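Local atomic coordinates of demethyldecarbamoylnovobiocin O-methyltransferase (Streptomyces caeruleus, PDB entry 2WK1), a protein that catalyses S-adenosyl-L-methionine-dependent methylation of the 4-hydroxyl of the noviose sugar, the penultimate step in making the aminocoumarin antibiotic novobiocin. Residues T84-K89 with R214-L219; D243-C248 with D266-I271; E92-C97 with C121-G126; G126-H131 with R136-A141. One frame throughout, in Å; residues are numbered along the deposited sequence. Where two conformers were deposited one is given.

Contact 1 (T84-K89 with R214-L219). With SAH (S-adenosyl-L-homocysteine), chain B; EDO (1,2-ethanediol), chain F.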
# COMPACT_ATOMS: atom_id res chain seq x y z
N THR A 84 1.81 -11.30 -0.41
CA THR A 84 2.73 -12.25 -1.01
C THR A 84 3.85 -12.54 -0.04
O THR A 84 4.22 -11.68 0.77
CB THR A 84 3.34 -11.73 -2.33
OG1 THR A 84 4.18 -12.70 -2.93
CG2 THR A 84 4.13 -10.45 -2.13
N MET A 85 4.38 -13.76 -0.14
CA MET A 85 5.57 -14.16 0.60
C MET A 85 6.85 -14.10 -0.21
O MET A 85 7.92 -14.42 0.32
CB MET A 85 5.41 -15.58 1.21
CG MET A 85 5.29 -16.65 0.17
SD MET A 85 5.25 -18.32 0.81
CE MET A 85 3.59 -18.40 1.46
N ILE A 86 6.78 -13.72 -1.48
CA ILE A 86 7.95 -13.91 -2.36
C ILE A 86 9.02 -12.85 -2.18
O ILE A 86 10.14 -13.03 -2.64
CB ILE A 86 7.56 -14.06 -3.83
CG1 ILE A 86 7.10 -12.74 -4.46
CG2 ILE A 86 6.51 -15.15 -3.99
CD1 ILE A 86 6.77 -12.86 -5.96
N GLY A 87 8.68 -11.73 -1.53
CA GLY A 87 9.66 -10.70 -1.27
C GLY A 87 9.85 -9.69 -2.38
O GLY A 87 9.39 -9.89 -3.51
N ILE A 88 10.60 -8.65 -2.07
CA ILE A 88 10.79 -7.56 -3.01
C ILE A 88 11.55 -7.98 -4.28
O ILE A 88 11.16 -7.60 -5.40
CB ILE A 88 11.51 -6.36 -2.35
CG1 ILE A 88 10.66 -5.77 -1.20
CG2 ILE A 88 11.89 -5.29 -3.36
CD1 ILE A 88 9.36 -5.10 -1.58
N LYS A 89 12.64 -8.73 -4.14
CA LYS A 89 13.42 -9.09 -5.32
C LYS A 89 12.62 -9.96 -6.29
O LYS A 89 12.69 -9.77 -7.50
CB LYS A 89 14.73 -9.75 -4.93
CG LYS A 89 15.72 -8.77 -4.26
CD LYS A 89 17.05 -9.42 -3.92
CE LYS A 89 18.02 -8.47 -3.24
NZ LYS A 89 19.36 -9.15 -3.14
N ARG A 214 4.83 -18.34 -14.11
CA ARG A 214 5.47 -18.28 -12.78
C ARG A 214 5.02 -19.49 -11.99
O ARG A 214 3.84 -19.73 -11.83
CB ARG A 214 5.16 -16.99 -12.05
CG ARG A 214 5.96 -16.90 -10.75
CD ARG A 214 5.79 -15.56 -10.00
NE ARG A 214 6.96 -15.34 -9.17
CZ ARG A 214 7.19 -16.00 -8.03
NH1 ARG A 214 6.24 -16.72 -7.47
NH2 ARG A 214 8.37 -15.91 -7.46
N MET A 215 5.98 -20.27 -11.53
CA MET A 215 5.74 -21.52 -10.83
C MET A 215 6.11 -21.37 -9.37
O MET A 215 7.27 -21.04 -9.06
CB MET A 215 6.55 -22.64 -11.48
CG MET A 215 6.33 -22.76 -12.99
SD MET A 215 6.97 -24.29 -13.64
CE MET A 215 8.64 -24.15 -13.13
N ASP A 216 5.18 -21.65 -8.48
CA ASP A 216 5.40 -21.53 -7.04
C ASP A 216 4.53 -22.55 -6.32
O ASP A 216 3.73 -22.20 -5.43
CB ASP A 216 5.04 -20.11 -6.59
CG ASP A 216 5.65 -19.72 -5.25
OD1 ASP A 216 6.13 -20.60 -4.48
OD2 ASP A 216 5.65 -18.49 -4.95
N GLY A 217 4.70 -23.81 -6.68
CA GLY A 217 3.88 -24.89 -6.14
C GLY A 217 4.56 -25.81 -5.14
O GLY A 217 3.96 -26.81 -4.75
N ASP A 218 5.79 -25.49 -4.75
CA ASP A 218 6.51 -26.12 -3.62
C ASP A 218 6.93 -27.59 -3.68
O ASP A 218 7.81 -27.97 -2.94
CB ASP A 218 5.74 -25.89 -2.31
CG ASP A 218 5.90 -24.49 -1.75
OD1 ASP A 218 7.02 -23.90 -1.82
OD2 ASP A 218 4.90 -23.96 -1.24
N LEU A 219 6.33 -28.39 -4.55
CA LEU A 219 6.60 -29.84 -4.63
C LEU A 219 7.12 -30.26 -5.97
O LEU A 219 6.87 -29.60 -6.98
CB LEU A 219 5.29 -30.62 -4.44
CG LEU A 219 4.49 -30.42 -3.18
CD1 LEU A 219 3.20 -31.26 -3.24
CD2 LEU A 219 5.35 -30.77 -2.02
N SAH B . 3.17 -17.30 -5.03
CA SAH B . 2.65 -17.12 -3.64
CB SAH B . 3.15 -18.25 -2.74
CG SAH B . 2.62 -19.62 -3.13
SD SAH B . 2.56 -20.74 -1.72
C SAH B . 2.95 -15.73 -3.13
O SAH B . 2.98 -15.51 -1.91
OXT SAH B . 3.07 -14.82 -3.94
C5' SAH B . 2.26 -22.32 -2.53
C4' SAH B . 0.85 -22.40 -3.16
O4' SAH B . 0.82 -23.54 -4.06
C3' SAH B . -0.29 -22.58 -2.16
O3' SAH B . -1.30 -21.56 -2.31
C2' SAH B . -0.83 -23.99 -2.49
O2' SAH B . -2.23 -24.17 -2.29
C1' SAH B . -0.46 -24.16 -3.96
N9 SAH B . -0.25 -25.53 -4.45
C8 SAH B . 0.89 -26.25 -4.29
N7 SAH B . 0.81 -27.42 -4.96
C5 SAH B . -0.39 -27.43 -5.59
C6 SAH B . -1.07 -28.32 -6.49
N6 SAH B . -0.51 -29.47 -6.85
N1 SAH B . -2.27 -27.96 -6.95
C2 SAH B . -2.84 -26.79 -6.63
N3 SAH B . -2.29 -25.90 -5.80
C4 SAH B . -1.07 -26.18 -5.29
C1 EDO F . 7.95 -24.33 -8.88
O1 EDO F . 6.61 -24.92 -8.68
C2 EDO F . 8.92 -24.44 -7.69
O2 EDO F . 8.99 -23.18 -6.98
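Ile86 and the guanidinium of Arg214 approach from opposite directions, and the isoleucine's CD1 settles over the centre of one guanidinium face, 3.7 Å above its plane. This is the compact part of the contact. The other branch, Ile86 CG2, stands 3.6 Å from Asp216 OD2 and also touches a carboxylate oxygen of S-adenosyl-L-homocysteine. With CG anti to its backbone N (chi1 -174°) and the chain extended to NE, Arg214 brings its guanidinium beneath the isoleucine methyl. Its NH1 binds Asp216 OD2 at 3.1 Å in a salt bridge that lies in the guanidinium plane but meets the carboxylate from above. Glu112 and Asp243 supply further salt bridges to the same arginine. The looser side is that of the partly exposed Met85 and Asp218, which do not meet across the segments and instead flank the ligand: Met85 CG packs near the ligand carboxylate and Asp218 OD2 near its C5'. Thr84 OG1 donates to ligand OXT at 2.6 Å and accepts from Ile86 N, a capping bond that fixes the hydroxyl. Met85 N points almost straight (174°) at ligand O, 2.9 Å away. From the other segment, Asp216 OD2 accepts from the ligand's amino N at 2.8 Å. This one oxygen, on a predicted magnesium ligand, thus receives two donors, which together fix where the amino-acid end of the bound S-adenosyl-L-homocysteine lies.

Contact 2 (D243-C248 with D266-I271). With EDO (1,2-ethanediol), chain F.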
# COMPACT_ATOMS: atom_id res chain seq x y z
N ASP A 243 10.06 -20.12 -8.48
CA ASP A 243 10.14 -19.41 -7.22
C ASP A 243 11.19 -19.96 -6.28
O ASP A 243 11.91 -19.19 -5.64
CB ASP A 243 8.79 -19.43 -6.51
CG ASP A 243 8.83 -18.70 -5.18
OD1 ASP A 243 8.77 -17.44 -5.23
OD2 ASP A 243 8.98 -19.38 -4.13
N ASP A 244 11.22 -21.28 -6.16
CA ASP A 244 11.92 -22.00 -5.08
C ASP A 244 12.74 -23.06 -5.80
O ASP A 244 12.27 -24.16 -6.02
CB ASP A 244 10.88 -22.66 -4.13
CG ASP A 244 11.44 -23.07 -2.76
OD1 ASP A 244 12.61 -22.87 -2.46
OD2 ASP A 244 10.63 -23.61 -1.96
N TYR A 245 13.93 -22.68 -6.21
CA TYR A 245 14.82 -23.57 -6.94
C TYR A 245 16.06 -23.91 -6.13
O TYR A 245 16.40 -25.07 -5.92
CB TYR A 245 15.24 -22.94 -8.28
CG TYR A 245 16.20 -23.77 -9.13
CD1 TYR A 245 15.72 -24.78 -9.96
CD2 TYR A 245 17.56 -23.56 -9.11
CE1 TYR A 245 16.57 -25.56 -10.72
CE2 TYR A 245 18.42 -24.30 -9.88
CZ TYR A 245 17.93 -25.31 -10.68
OH TYR A 245 18.81 -26.05 -11.43
N MET A 246 16.79 -22.90 -5.71
CA MET A 246 18.09 -23.19 -5.13
C MET A 246 18.03 -24.02 -3.86
O MET A 246 18.90 -24.90 -3.67
CB MET A 246 18.79 -21.62 -4.54
CG MET A 246 18.89 -20.85 -5.74
SD MET A 246 19.90 -19.56 -5.21
CE MET A 246 19.50 -18.40 -6.63
N MET A 247 17.03 -23.80 -3.03
CA MET A 247 16.99 -24.42 -1.70
C MET A 247 15.89 -25.44 -1.56
O MET A 247 15.58 -25.87 -0.44
CB MET A 247 16.79 -23.36 -0.61
CG MET A 247 17.65 -22.16 -0.72
SD MET A 247 19.36 -22.58 -0.95
CE MET A 247 19.74 -23.58 0.48
N CYS A 248 15.30 -25.86 -2.68
CA CYS A 248 14.22 -26.86 -2.67
C CYS A 248 14.63 -28.05 -3.50
O CYS A 248 14.48 -28.03 -4.71
CB CYS A 248 12.92 -26.30 -3.23
SG CYS A 248 11.56 -27.51 -3.25
N ASP A 266 18.19 -22.96 -22.63
CA ASP A 266 18.11 -21.57 -22.23
C ASP A 266 18.54 -21.48 -20.78
O ASP A 266 18.01 -22.19 -19.92
CB ASP A 266 16.68 -21.05 -22.41
CG ASP A 266 16.34 -20.79 -23.86
OD1 ASP A 266 17.12 -20.04 -24.47
OD2 ASP A 266 15.28 -21.26 -24.32
N GLU A 267 19.52 -20.63 -20.51
CA GLU A 267 20.18 -20.61 -19.21
C GLU A 267 19.28 -20.11 -18.07
O GLU A 267 18.43 -19.23 -18.25
CB GLU A 267 21.43 -19.75 -19.29
CG GLU A 267 21.19 -18.27 -19.66
CD GLU A 267 22.42 -17.47 -20.18
OE1 GLU A 267 23.54 -18.01 -20.29
OE2 GLU A 267 22.24 -16.26 -20.49
N LEU A 268 19.46 -20.73 -16.92
CA LEU A 268 18.81 -20.30 -15.68
C LEU A 268 19.56 -19.14 -15.08
O LEU A 268 20.78 -19.24 -14.85
CB LEU A 268 18.72 -21.40 -14.66
CG LEU A 268 17.94 -22.64 -15.04
CD1 LEU A 268 18.09 -23.68 -13.94
CD2 LEU A 268 16.48 -22.33 -15.28
N ILE A 269 18.84 -18.07 -14.80
CA ILE A 269 19.37 -16.86 -14.21
C ILE A 269 18.82 -16.68 -12.82
O ILE A 269 17.64 -16.84 -12.59
CB ILE A 269 18.86 -15.43 -15.10
CG1 ILE A 269 19.25 -15.63 -16.55
CG2 ILE A 269 19.33 -14.21 -14.38
CD1 ILE A 269 18.33 -15.04 -17.53
N THR A 270 19.68 -16.35 -11.88
CA THR A 270 19.23 -16.20 -10.52
C THR A 270 18.49 -14.90 -10.28
O THR A 270 18.73 -13.90 -10.97
CB THR A 270 20.36 -16.31 -9.50
OG1 THR A 270 21.10 -15.07 -9.47
CG2 THR A 270 21.30 -17.51 -9.75
N ILE A 271 17.62 -14.92 -9.27
CA ILE A 271 16.89 -13.73 -8.81
C ILE A 271 17.35 -13.24 -7.44
O ILE A 271 17.67 -12.06 -7.25
CB ILE A 271 15.36 -14.02 -8.75
CG1 ILE A 271 14.84 -14.43 -10.12
CG2 ILE A 271 14.64 -12.80 -8.22
CD1 ILE A 271 13.50 -15.13 -10.16
C1 EDO F . 7.95 -24.33 -8.88
O1 EDO F . 6.61 -24.92 -8.68
C2 EDO F . 8.92 -24.44 -7.69
O2 EDO F . 8.99 -23.18 -6.98
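Tyr245 presents its phenol end to Leu268, whose CD1 approaches the ring obliquely, 3.6 Å from CZ and 3.5 Å from OH, while the two side chains cross at about a right angle. The tyrosine side chain also touches Lys252 and Val255 of helix 249-261 and Val276 of strand 276-279. The hydroxyl has its polar partner in Asp256, so the methyl group of Leu268 packs beside an oxygen already held by a hydrogen bond. CG of Tyr245 lies anti to the backbone N (chi1 179°), which carries the ring toward the segment 266-271. This is a meeting of the loop after strand 238-242 with the edge strand 269-270 of the mixed sheet, near the surface of the methyltransferase fold. The loop forms a type I beta turn from Tyr245 to Cys248, and Cys248, the N-cap of helix 249-261, is joined to Cys251 by a disulfide. Met246 brings its CE 3.7 Å from Thr270 CB, but this half of the contact is doubtful, because the methionine also adopts a second conformer. At the start of the loop, Asp243 and Asp244 are predicted magnesium ligands; Asp244 N donates at 3.0 Å to O2 of a 1,2-ethanediol that probably comes from the crystallisation liquor.

Contact 3 (E92-C97 with C121-G126)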
# COMPACT_ATOMS: atom_id res chain seq x y z
N GLU A 92 10.09 -7.72 -7.99
CA GLU A 92 10.77 -6.95 -9.02
C GLU A 92 11.06 -7.78 -10.27
O GLU A 92 10.96 -7.28 -11.38
CB GLU A 92 12.05 -6.28 -8.48
CG GLU A 92 11.76 -5.13 -7.50
CD GLU A 92 12.98 -4.58 -6.74
OE1 GLU A 92 14.00 -5.30 -6.55
OE2 GLU A 92 12.88 -3.41 -6.27
N ASN A 93 11.40 -9.06 -10.09
CA ASN A 93 11.57 -9.96 -11.22
C ASN A 93 10.30 -10.13 -12.04
O ASN A 93 10.34 -10.13 -13.27
CB ASN A 93 12.08 -11.32 -10.72
CG ASN A 93 12.05 -12.40 -11.78
OD1 ASN A 93 11.15 -13.24 -11.77
ND2 ASN A 93 13.00 -12.36 -12.72
N ILE A 94 9.16 -10.28 -11.38
CA ILE A 94 7.88 -10.34 -12.10
C ILE A 94 7.70 -9.07 -12.92
O ILE A 94 7.35 -9.11 -14.10
CB ILE A 94 6.68 -10.48 -11.16
CG1 ILE A 94 6.70 -11.84 -10.51
CG2 ILE A 94 5.33 -10.29 -11.91
CD1 ILE A 94 5.64 -11.99 -9.39
N ARG A 95 7.92 -7.91 -12.30
CA ARG A 95 7.77 -6.66 -13.00
C ARG A 95 8.66 -6.58 -14.24
O ARG A 95 8.22 -6.16 -15.31
CB ARG A 95 7.99 -5.48 -12.07
CG ARG A 95 7.75 -4.14 -12.75
CD ARG A 95 8.11 -3.03 -11.89
NE ARG A 95 8.03 -1.76 -12.55
CZ ARG A 95 8.21 -0.62 -11.90
NH1 ARG A 95 8.46 -0.64 -10.59
NH2 ARG A 95 8.08 0.53 -12.54
N GLN A 96 9.93 -6.94 -14.06
CA GLN A 96 10.85 -6.87 -15.18
C GLN A 96 10.43 -7.80 -16.33
O GLN A 96 10.47 -7.42 -17.50
CB GLN A 96 12.28 -7.17 -14.72
CG GLN A 96 12.89 -6.15 -13.75
CD GLN A 96 13.19 -4.76 -14.30
OE1 GLN A 96 12.32 -3.89 -14.36
NE2 GLN A 96 14.47 -4.52 -14.61
N CYS A 97 10.05 -9.03 -16.00
CA CYS A 97 9.64 -9.98 -17.04
C CYS A 97 8.36 -9.54 -17.74
O CYS A 97 8.28 -9.61 -18.97
CB CYS A 97 9.48 -11.39 -16.44
SG CYS A 97 11.00 -12.18 -15.93
N CYS A 121 0.01 -12.47 -8.34
CA CYS A 121 -0.97 -12.31 -9.39
C CYS A 121 -1.61 -10.93 -9.40
O CYS A 121 -1.90 -10.40 -10.48
CB CYS A 121 -2.06 -13.37 -9.32
SG CYS A 121 -1.52 -15.02 -9.58
N ILE A 122 -1.80 -10.32 -8.23
CA ILE A 122 -2.27 -8.94 -8.17
C ILE A 122 -1.25 -8.05 -8.84
O ILE A 122 -1.63 -7.16 -9.60
CB ILE A 122 -2.55 -8.53 -6.71
CG1 ILE A 122 -3.75 -9.32 -6.16
CG2 ILE A 122 -2.79 -7.02 -6.58
CD1 ILE A 122 -3.91 -9.25 -4.64
N LEU A 123 0.04 -8.24 -8.56
CA LEU A 123 1.04 -7.46 -9.27
C LEU A 123 0.95 -7.62 -10.78
O LEU A 123 1.00 -6.63 -11.52
CB LEU A 123 2.46 -7.80 -8.78
CG LEU A 123 3.58 -6.98 -9.48
CD1 LEU A 123 3.47 -5.51 -9.25
CD2 LEU A 123 4.98 -7.48 -9.10
N MET A 124 0.83 -8.85 -11.25
CA MET A 124 0.71 -9.07 -12.70
C MET A 124 -0.45 -8.27 -13.27
O MET A 124 -0.32 -7.63 -14.31
CB MET A 124 0.53 -10.55 -12.98
CG MET A 124 1.75 -11.38 -12.67
SD MET A 124 1.40 -13.15 -13.07
CE MET A 124 3.00 -13.88 -12.65
N ARG A 125 -1.61 -8.31 -12.62
CA ARG A 125 -2.74 -7.55 -13.12
C ARG A 125 -2.49 -6.05 -13.05
O ARG A 125 -2.88 -5.32 -13.95
CB ARG A 125 -4.02 -7.91 -12.36
CG ARG A 125 -5.26 -7.14 -12.79
CD ARG A 125 -5.68 -7.45 -14.20
NE ARG A 125 -6.70 -6.56 -14.75
CZ ARG A 125 -6.45 -5.49 -15.51
NH1 ARG A 125 -5.22 -5.12 -15.74
NH2 ARG A 125 -7.44 -4.83 -16.08
N GLY A 126 -1.83 -5.60 -11.99
CA GLY A 126 -1.49 -4.19 -11.87
C GLY A 126 -0.54 -3.69 -12.93
O GLY A 126 -0.68 -2.57 -13.38
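Ile94 meets Leu123 and Met124 across two helices, and the shortest polar bonds nearby are those inside each helix: Gln96 N to Glu92 O and Gly126 N to Ile122 O, both 2.9 Å. No hydrogen bond passes between the segments, so the contact itself is carried by hydrocarbon. Ile94 CG2 is the focus: it lies 3.8 Å from Met124 CG and 4.0 Å from Leu123 CD2. This branch stands anti to the backbone N, which directs it into the angle between the two partners. Leu123 crosses Ile94 obliquely and also brings CD2 to Ile94 CB, whereas Met124 crosses it at about a right angle. The polar end of Arg95 leads away, to a salt bridge with Asp40 in helix 35-47. The short segments of helices 87-103 and 119-130 run in roughly the same direction, inclined by 32° and 10.0 Å apart at closest approach. They pack together beside the sheet of the methyltransferase domain, where Met124 also touches Val138 of strand 138-142. Glu92, the predicted proton acceptor, directs its CB away from the other segment. Apolar contact alone joins the segments, so the helices are probably matched by shape rather than by directional bonds.

Contact 4 (G126-H131 with R136-A141)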
# COMPACT_ATOMS: atom_id res chain seq x y z
N GLY A 126 -1.83 -5.60 -11.99
CA GLY A 126 -1.49 -4.19 -11.87
C GLY A 126 -0.54 -3.69 -12.93
O GLY A 126 -0.68 -2.57 -13.38
N ILE A 127 0.42 -4.52 -13.35
CA ILE A 127 1.35 -4.12 -14.40
C ILE A 127 0.56 -3.94 -15.70
O ILE A 127 0.77 -2.98 -16.43
CB ILE A 127 2.47 -5.14 -14.56
CG1 ILE A 127 3.33 -5.25 -13.29
CG2 ILE A 127 3.34 -4.75 -15.75
CD1 ILE A 127 4.11 -6.57 -13.22
N LEU A 128 -0.35 -4.87 -15.98
CA LEU A 128 -1.19 -4.72 -17.17
C LEU A 128 -1.97 -3.40 -17.10
O LEU A 128 -2.07 -2.66 -18.07
CB LEU A 128 -2.15 -5.89 -17.35
CG LEU A 128 -1.51 -7.26 -17.58
CD1 LEU A 128 -2.58 -8.33 -17.75
CD2 LEU A 128 -0.55 -7.29 -18.79
N ARG A 129 -2.55 -3.10 -15.94
CA ARG A 129 -3.32 -1.87 -15.76
C ARG A 129 -2.46 -0.63 -15.97
O ARG A 129 -2.88 0.33 -16.63
CB ARG A 129 -3.97 -1.87 -14.38
CG ARG A 129 -4.86 -0.67 -14.06
CD ARG A 129 -6.30 -0.96 -14.30
NE ARG A 129 -7.15 0.15 -13.91
CZ ARG A 129 -7.36 1.25 -14.64
NH1 ARG A 129 -6.76 1.42 -15.80
NH2 ARG A 129 -8.17 2.19 -14.18
N ALA A 130 -1.24 -0.66 -15.42
CA ALA A 130 -0.34 0.48 -15.51
C ALA A 130 -0.00 0.81 -16.94
O ALA A 130 0.24 1.98 -17.26
CB ALA A 130 0.95 0.19 -14.74
N HIS A 131 0.03 -0.21 -17.80
CA HIS A 131 0.39 -0.03 -19.20
C HIS A 131 -0.81 -0.04 -20.12
O HIS A 131 -0.65 -0.10 -21.34
CB HIS A 131 1.42 -1.09 -19.59
CG HIS A 131 2.74 -0.91 -18.90
ND1 HIS A 131 3.69 -0.02 -19.36
CD2 HIS A 131 3.26 -1.50 -17.81
CE1 HIS A 131 4.75 -0.07 -18.56
NE2 HIS A 131 4.50 -0.95 -17.60
N ARG A 136 -4.61 -9.12 -22.54
CA ARG A 136 -3.97 -10.24 -21.83
C ARG A 136 -4.73 -10.51 -20.54
O ARG A 136 -5.27 -9.60 -19.92
CB ARG A 136 -2.51 -9.96 -21.51
CG ARG A 136 -1.65 -9.66 -22.72
CD ARG A 136 -0.29 -9.28 -22.28
NE ARG A 136 0.58 -8.78 -23.33
CZ ARG A 136 1.55 -9.46 -23.91
NH1 ARG A 136 1.78 -10.74 -23.64
NH2 ARG A 136 2.31 -8.83 -24.80
N THR A 137 -4.78 -11.78 -20.17
CA THR A 137 -5.40 -12.25 -18.95
C THR A 137 -4.34 -12.74 -17.97
O THR A 137 -3.31 -13.29 -18.37
CB THR A 137 -6.39 -13.39 -19.28
OG1 THR A 137 -7.44 -12.86 -20.12
CG2 THR A 137 -7.00 -14.05 -18.05
N VAL A 138 -4.59 -12.51 -16.69
CA VAL A 138 -3.86 -13.11 -15.59
C VAL A 138 -4.64 -14.31 -15.06
O VAL A 138 -5.78 -14.14 -14.61
CB VAL A 138 -3.62 -12.10 -14.45
CG1 VAL A 138 -2.84 -12.76 -13.31
CG2 VAL A 138 -2.89 -10.86 -14.97
N TRP A 139 -4.04 -15.49 -15.13
CA TRP A 139 -4.59 -16.74 -14.65
C TRP A 139 -4.03 -17.08 -13.27
O TRP A 139 -2.82 -17.08 -13.05
CB TRP A 139 -4.30 -17.87 -15.61
CG TRP A 139 -4.90 -17.69 -16.97
CD1 TRP A 139 -4.36 -17.04 -18.03
CD2 TRP A 139 -6.19 -18.17 -17.42
NE1 TRP A 139 -5.20 -17.08 -19.11
CE2 TRP A 139 -6.33 -17.77 -18.76
CE3 TRP A 139 -7.20 -18.90 -16.82
CZ2 TRP A 139 -7.45 -18.07 -19.52
CZ3 TRP A 139 -8.34 -19.20 -17.58
CH2 TRP A 139 -8.44 -18.79 -18.90
N VAL A 140 -4.95 -17.31 -12.35
CA VAL A 140 -4.67 -17.51 -10.93
C VAL A 140 -4.97 -18.96 -10.60
O VAL A 140 -6.14 -19.34 -10.43
CB VAL A 140 -5.52 -16.55 -10.07
CG1 VAL A 140 -5.20 -16.69 -8.59
CG2 VAL A 140 -5.36 -15.10 -10.52
N ALA A 141 -3.94 -19.81 -10.59
CA ALA A 141 -4.10 -21.26 -10.46
C ALA A 141 -3.67 -21.75 -9.09
O ALA A 141 -2.52 -21.56 -8.69
CB ALA A 141 -3.33 -21.99 -11.55
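Leu128 of helix 119-130 reaches across to Arg136 and Val138, and its side chain can be followed outward from the helix. CB points toward the segment 136-141, and CG, anti to the carbonyl carbon (chi1 -64°), carries the fork on to its partners. There the two methyl groups divide the work. CD1 meets the segment 136-141 twice, at the approach to the strand and on it, lying 3.7 Å from Arg136 O and 3.8 Å from Val138 CG2, with Arg136 CB a little farther off at 4.1 Å. CD2 turns instead to the aliphatic stem of the arginine and touches Arg136 CD at 4.0 Å. Leu128 and Arg136 cross at about a right angle, while Leu128 and Val138 meet more obliquely. Arg136 keeps an extended chain from CG to NE; its CB and CD lie against the leucine, and its guanidinium continues to backbone oxygens of Val106 and Gly108. A hydrogen bond from the side chain of Gln190 gives the Arg136 carbonyl a polar partner beside the leucine methyl. Elsewhere on the same helix, Arg129 packs on Leu37 of the second subunit, bringing this region close to the dimer interface. Helix end, short connection and following strand together form the second half of the beta-alpha-beta unit made by strand 109-113, helix 119-130 and strand 138-142, the right-handed crossover characteristic of Rossmann-like methyltransferases.

In the fold
From the N terminus, the chain first enters contact 1 at 84-89, whose partner 214-219 closes a long loop. Nested within it are contact 3, which pairs helix 87-103 with helix 119-130 and closes a loop holding strand 109-113, and contact 4, which closes the short turn from that second helix to strand 138-142. These two are in series and share Gly126. Contact 2 follows after contact 1 has closed; its loop spans helix 249-261 and ends at the edge strand 269-270. Ile94 packs against Ile86 and Arg214, connecting contacts 1 and 3, while the backbones of Met215 and Asp243 bring contacts 1 and 2 together. Contacts 2 and 4 lie on opposite sides of the chain's centre, about 23 Å apart between centres.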